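Local coordinates for bacterioferritin comigratory protein (Xylella fastidiosa, PDB 3IXR), which probably reduces hydrogen peroxide and organic hydroperoxides with a redox-active cysteine, as a PrxQ-type peroxiredoxin of the AhpC/TSA family, at residues L36-S39 with G40-K44; S92-V96 with K97-S101. The protein carries 1 engineered substitution. One frame throughout, in Å; residues are numbered along the deposited sequence.

Contact 1 closes a short hairpin and contact 2 caps a helix start; neither is wholly core or wholly surface. Contact 1 joins strands 36-38 and 42-44 largely through backbone bonds, with the L36 and L38 side chains buried while the turn is exposed. Contact 2 leads from strand 86-92 into helix 96-106, and serine, aspartate and histidine side chains do much of the work, with S92 and H99 buried. Their centres lie 10 Å apart, and they meet where G40 N probably hydrogen-bonds D100 OD1 at 2.7 Å; nearby, V96 CG1 lies 3.8 Å from L38 O.

Contact 1 (L36-S39 with G40-K44); sequences LMLS and GSTCK
Two residues, S41 and T42, stand across from the single residue L38, making a G1 beta bulge where this antiparallel hairpin turns. The backbone angles of S39 and G40 are those of a type II turn, with the glycine at its third position. L38 O receives weak bonds from the amides of both S41 and T42, whereas L38 N makes a straighter one to T42 O (2.9 Å, 169°). At the open end L36 N donates to K44 O at 2.8 Å, and K44 N returns a longer bond to L36 O. The T42 hydroxyl braces the turn: with chi1 at 63°, OG1 is tucked between backbone N and carbonyl carbon, donates to S39 O at 3.2 Å and presses on L38 CB. S39 OG instead bonds L112 N, tying the turn to the next strand of the sheet. L36, L38, T42 and K44 share one face, where L36 CB and CG rest on K44 O at 3.2 and 3.3 Å. The CD2 branch of L38 reaches across to K44 CB, 3.9 Å away.

Contact 2 (S92-V96 with K97-S101); sequences SRDSV and KSHDS
K97 sets its CB 3.8 Å from S95 OG, the hydroxyl that caps this helix, and its carbonyl oxygen takes the amide of S101. S98 follows with the capping bond itself: its N donates to S95 OG at 2.9 Å (159°), so the N-cap residue S95 satisfies an amide of the first turn. The S95 hydroxyl can do this because chi1, 64°, folds it back between its own N and carbonyl carbon. S98 OG lies 3.7 Å from D94 CB and bonds D62 outside the segments. At H99 the backbone N reaches S95 O in a nearly straight helical bond (172°), while the imidazole turns back over the preceding loop. Its CE1 edge meets S92 OG in the ring plane at 3.1 Å, and D94 O lies over one face, offset toward the rim. D62 OD2 and V113 O hold ND1 and NE2, fixing the rotation of the ring. S92 OG is itself gripped in an ST turn, accepting from D94 N and donating to D94 OD2 at 2.7 Å. At D100 the backbone N binds V96 O at 2.8 Å, and the carboxylate runs alongside V96, its OD2 3.6 Å from V96 CG1, while OD1 takes the amide of G40 in the hairpin turn. The whole unit forms the first bend of a beta-alpha-beta crossover, running from strand 86-92 into helix 96-106, whose V96 and H99 side chains pack against the parallel strand 112-114.

Contact 1 (L36-S39 with G40-K44)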
ATOM      1  N   LEU A  36      -8.242   4.104  -9.589  1.00 19.02           N
ATOM      2  CA  LEU A  36      -7.840   2.890  -8.809  1.00 20.62           C
ATOM      3  C   LEU A  36      -9.077   1.990  -8.748  1.00 19.66           C
ATOM      4  O   LEU A  36     -10.110   2.458  -8.303  1.00 22.64           O
ATOM      5  CB  LEU A  36      -7.490   3.279  -7.377  1.00 20.79           C
ATOM      6  CG  LEU A  36      -6.363   4.353  -7.201  1.00 23.58           C
ATOM      7  CD1 LEU A  36      -6.148   4.742  -5.728  1.00 20.21           C
ATOM      8  CD2 LEU A  36      -5.114   3.879  -7.841  1.00 22.14           C
ATOM      9  N   MET A  37      -8.951   0.726  -9.166  1.00 19.82           N
ATOM     10  CA  MET A  37     -10.032  -0.250  -8.958  0.50 18.44           C
ATOM     11  C   MET A  37      -9.787  -0.896  -7.611  1.00 17.68           C
ATOM     12  O   MET A  37      -8.700  -1.469  -7.440  1.00 19.53           O
ATOM     13  CB  MET A  37      -9.961  -1.345 -10.015  0.50 20.17           C
ATOM     14  CG  MET A  37     -10.327  -0.860 -11.398  0.50 21.96           C
ATOM     15  SD  MET A  37     -10.201  -2.194 -12.592  0.50 26.04           S
ATOM     16  CE  MET A  37     -11.320  -3.448 -11.923  0.50 24.72           C
ATOM     17  N   LEU A  38     -10.763  -0.809  -6.704  1.00 17.18           N
ATOM     18  CA  LEU A  38     -10.617  -1.320  -5.336  1.00 17.15           C
ATOM     19  C   LEU A  38     -11.482  -2.505  -5.058  1.00 17.63           C
ATOM     20  O   LEU A  38     -12.526  -2.745  -5.717  1.00 17.31           O
ATOM     21  CB  LEU A  38     -10.910  -0.231  -4.299  1.00 18.48           C
ATOM     22  CG  LEU A  38      -9.848   0.846  -3.933  1.00 22.58           C
ATOM     23  CD1 LEU A  38      -9.071   1.365  -5.060  1.00 27.84           C
ATOM     24  CD2 LEU A  38     -10.577   1.959  -3.115  1.00 27.83           C
ATOM     25  N   SER A  39     -11.137  -3.233  -3.991  1.00 15.41           N
ATOM     26  CA  SER A  39     -12.056  -4.238  -3.502  1.00 16.45           C
ATOM     27  C   SER A  39     -13.455  -3.669  -3.260  1.00 16.89           C
ATOM     28  O   SER A  39     -13.672  -2.462  -3.057  1.00 17.35           O
ATOM     29  CB  SER A  39     -11.480  -4.887  -2.236  1.00 14.87           C
ATOM     30  OG  SER A  39     -11.173  -3.856  -1.320  1.00 16.63           O
ATOM     31  N   GLY A  40     -14.469  -4.519  -3.428  1.00 17.29           N
ATOM     32  CA  GLY A  40     -15.830  -3.956  -3.329  1.00 16.73           C
ATOM     33  C   GLY A  40     -16.394  -3.356  -4.624  1.00 18.44           C
ATOM     34  O   GLY A  40     -17.534  -2.799  -4.592  1.00 21.14           O
ATOM     35  N   SER A  41     -15.599  -3.424  -5.684  1.00 18.61           N
ATOM     36  CA  SER A  41     -15.952  -2.849  -7.002  1.00 21.40           C
ATOM     37  C   SER A  41     -16.075  -1.345  -6.860  1.00 22.66           C
ATOM     38  O   SER A  41     -16.865  -0.737  -7.620  1.00 22.23           O
ATOM     39  CB  SER A  41     -17.320  -3.410  -7.425  1.00 21.49           C
ATOM     40  OG  SER A  41     -17.191  -4.819  -7.614  1.00 24.86           O
ATOM     41  N   THR A  42     -15.311  -0.748  -5.951  1.00 22.32           N
ATOM     42  CA  THR A  42     -15.276   0.714  -5.781  1.00 23.50           C
ATOM     43  C   THR A  42     -14.071   1.324  -6.531  1.00 21.28           C
ATOM     44  O   THR A  42     -13.255   0.640  -7.144  1.00 19.94           O
ATOM     45  CB  THR A  42     -15.167   1.145  -4.323  1.00 25.21           C
ATOM     46  OG1 THR A  42     -13.909   0.663  -3.800  1.00 27.95           O
ATOM     47  CG2 THR A  42     -16.289   0.566  -3.479  1.00 27.60           C
ATOM     48  N   CYS A  43     -14.051   2.637  -6.576  1.00 21.22           N
ATOM     49  CA  CYS A  43     -12.900   3.277  -7.194  0.50 22.99           C
ATOM     50  C   CYS A  43     -12.620   4.572  -6.503  1.00 24.24           C
ATOM     51  O   CYS A  43     -13.460   5.136  -5.829  1.00 24.13           O
ATOM     52  CB  CYS A  43     -12.997   3.408  -8.724  0.50 22.50           C
ATOM     53  SG  CYS A  43     -14.679   3.682  -9.388  0.50 24.47           S
ATOM     54  N   LYS A  44     -11.347   4.945  -6.589  1.00 22.15           N
ATOM     55  CA  LYS A  44     -10.804   6.082  -5.926  1.00 23.44           C
ATOM     56  C   LYS A  44      -9.690   6.596  -6.820  1.00 19.31           C
ATOM     57  O   LYS A  44      -9.263   5.925  -7.770  1.00 18.87           O
ATOM     58  CB  LYS A  44     -10.123   5.533  -4.673  1.00 25.38           C
ATOM     59  CG  LYS A  44     -10.245   6.327  -3.502  1.00 32.14           C
ATOM     60  CD  LYS A  44     -11.491   6.065  -2.747  1.00 34.89           C
ATOM     61  CE  LYS A  44     -11.294   6.739  -1.361  1.00 38.62           C
ATOM     62  NZ  LYS A  44     -12.519   7.515  -1.006  1.00 37.89           N
TER

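Contact 2 (S92-V96 with K97-S101)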
ATOM      1  N   SER A  92      -1.876  -5.054  -4.747  1.00  9.59           N
ATOM      2  CA  SER A  92      -1.144  -6.087  -5.550  1.00 10.55           C
ATOM      3  C   SER A  92      -1.796  -6.073  -6.907  1.00 12.88           C
ATOM      4  O   SER A  92      -2.691  -5.302  -7.076  1.00 12.40           O
ATOM      5  CB  SER A  92      -1.315  -7.467  -4.910  1.00 12.25           C
ATOM      6  OG  SER A  92      -2.605  -8.005  -5.153  1.00 12.80           O
ATOM      7  N   ARG A  93      -1.284  -6.882  -7.815  1.00 13.96           N
ATOM      8  CA  ARG A  93      -1.858  -6.852  -9.177  1.00 13.75           C
ATOM      9  C   ARG A  93      -3.008  -7.891  -9.267  1.00 15.42           C
ATOM     10  O   ARG A  93      -3.563  -8.122 -10.368  1.00 18.83           O
ATOM     11  CB  ARG A  93      -0.791  -7.209 -10.141  1.00 12.97           C
ATOM     12  CG  ARG A  93       0.332  -6.221 -10.197  1.00 14.72           C
ATOM     13  CD  ARG A  93       1.371  -7.233  -9.458  1.00 32.45           C
ATOM     14  NE  ARG A  93       2.216  -7.610 -10.550  1.00 23.24           N
ATOM     15  CZ  ARG A  93       3.047  -8.598 -10.867  1.00 26.36           C
ATOM     16  NH1 ARG A  93       3.498  -9.615 -10.123  1.00 26.41           N
ATOM     17  NH2 ARG A  93       3.543  -8.432 -12.102  1.00 21.79           N
ATOM     18  N   ASP A  94      -3.435  -8.492  -8.184  1.00 14.01           N
ATOM     19  CA  ASP A  94      -4.542  -9.488  -8.266  1.00 12.95           C
ATOM     20  C   ASP A  94      -5.841  -8.794  -8.578  1.00 12.82           C
ATOM     21  O   ASP A  94      -6.021  -7.606  -8.448  1.00 13.64           O
ATOM     22  CB  ASP A  94      -4.705 -10.193  -6.879  1.00 13.95           C
ATOM     23  CG  ASP A  94      -3.503 -11.029  -6.561  1.00 19.90           C
ATOM     24  OD1 ASP A  94      -3.265 -12.032  -7.270  1.00 21.51           O
ATOM     25  OD2 ASP A  94      -2.722 -10.637  -5.611  1.00 15.64           O
ATOM     26  N   SER A  95      -6.771  -9.605  -9.098  1.00 15.60           N
ATOM     27  CA  SER A  95      -8.036  -9.071  -9.475  1.00 14.36           C
ATOM     28  C   SER A  95      -8.895  -8.564  -8.374  1.00 15.60           C
ATOM     29  O   SER A  95      -8.681  -8.867  -7.158  1.00 13.66           O
ATOM     30  CB  SER A  95      -8.841 -10.150 -10.193  1.00 16.90           C
ATOM     31  OG  SER A  95      -9.121 -11.258  -9.292  1.00 17.76           O
ATOM     32  N   VAL A  96      -9.911  -7.744  -8.686  1.00 15.87           N
ATOM     33  CA  VAL A  96     -10.919  -7.403  -7.714  1.00 16.08           C
ATOM     34  C   VAL A  96     -11.589  -8.663  -7.082  1.00 15.73           C
ATOM     35  O   VAL A  96     -11.868  -8.682  -5.867  1.00 14.77           O
ATOM     36  CB  VAL A  96     -12.011  -6.457  -8.302  1.00 16.99           C
ATOM     37  CG1 VAL A  96     -13.110  -6.177  -7.256  1.00 19.60           C
ATOM     38  CG2 VAL A  96     -11.296  -5.132  -8.687  1.00 18.22           C
ATOM     39  N   LYS A  97     -11.890  -9.648  -7.918  1.00 16.57           N
ATOM     40  CA  LYS A  97     -12.516 -10.884  -7.366  1.00 16.41           C
ATOM     41  C   LYS A  97     -11.650 -11.530  -6.350  1.00 16.28           C
ATOM     42  O   LYS A  97     -12.136 -11.869  -5.218  1.00 17.14           O
ATOM     43  CB  LYS A  97     -12.774 -11.853  -8.527  1.00 18.12           C
ATOM     44  CG  LYS A  97     -13.384 -13.112  -8.054  1.00 23.40           C
ATOM     45  CD  LYS A  97     -13.688 -14.028  -9.257  1.00 32.96           C
ATOM     46  CE  LYS A  97     -15.140 -13.994  -9.503  1.00 38.77           C
ATOM     47  NZ  LYS A  97     -15.463 -12.657  -9.983  1.00 42.45           N
ATOM     48  N   SER A  98     -10.373 -11.618  -6.688  1.00 14.25           N
ATOM     49  CA  SER A  98      -9.391 -12.218  -5.734  1.00 15.17           C
ATOM     50  C   SER A  98      -9.370 -11.387  -4.441  1.00 14.22           C
ATOM     51  O   SER A  98      -9.319 -11.921  -3.273  1.00 14.63           O
ATOM     52  CB  SER A  98      -8.007 -12.193  -6.360  1.00 16.31           C
ATOM     53  OG  SER A  98      -7.017 -12.738  -5.433  1.00 15.37           O
ATOM     54  N   HIS A  99      -9.235 -10.063  -4.593  1.00 13.12           N
ATOM     55  CA  HIS A  99      -9.246  -9.158  -3.396  1.00 12.57           C
ATOM     56  C   HIS A  99     -10.485  -9.301  -2.522  1.00 12.28           C
ATOM     57  O   HIS A  99     -10.408  -9.246  -1.303  1.00 14.95           O
ATOM     58  CB  HIS A  99      -9.152  -7.686  -3.830  1.00 12.13           C
ATOM     59  CG  HIS A  99      -7.776  -7.263  -4.259  1.00 13.09           C
ATOM     60  ND1 HIS A  99      -6.673  -8.089  -4.182  1.00 11.40           N
ATOM     61  CD2 HIS A  99      -7.316  -6.055  -4.691  1.00 15.59           C
ATOM     62  CE1 HIS A  99      -5.592  -7.411  -4.552  1.00 12.19           C
ATOM     63  NE2 HIS A  99      -5.972  -6.192  -4.893  1.00 14.76           N
ATOM     64  N   ASP A 100     -11.679  -9.429  -3.164  1.00 12.90           N
ATOM     65  CA  ASP A 100     -12.859  -9.554  -2.358  1.00 13.16           C
ATOM     66  C   ASP A 100     -12.837 -10.845  -1.575  1.00 11.94           C
ATOM     67  O   ASP A 100     -13.262 -10.803  -0.412  1.00 13.80           O
ATOM     68  CB  ASP A 100     -14.095  -9.539  -3.255  1.00 13.56           C
ATOM     69  CG  ASP A 100     -14.311  -8.177  -3.871  1.00 16.65           C
ATOM     70  OD1 ASP A 100     -13.836  -7.159  -3.353  1.00 18.20           O
ATOM     71  OD2 ASP A 100     -15.080  -8.100  -4.879  1.00 19.87           O
ATOM     72  N   SER A 101     -12.361 -11.929  -2.191  1.00 10.72           N
ATOM     73  CA  SER A 101     -12.303 -13.246  -1.422  1.00 12.40           C
ATOM     74  C   SER A 101     -11.320 -13.145  -0.274  1.00 12.80           C
ATOM     75  O   SER A 101     -11.616 -13.609   0.848  1.00 12.99           O
ATOM     76  CB  SER A 101     -11.952 -14.372  -2.297  1.00 13.87           C
ATOM     77  OG  SER A 101     -13.039 -14.494  -3.224  1.00 16.26           O
TER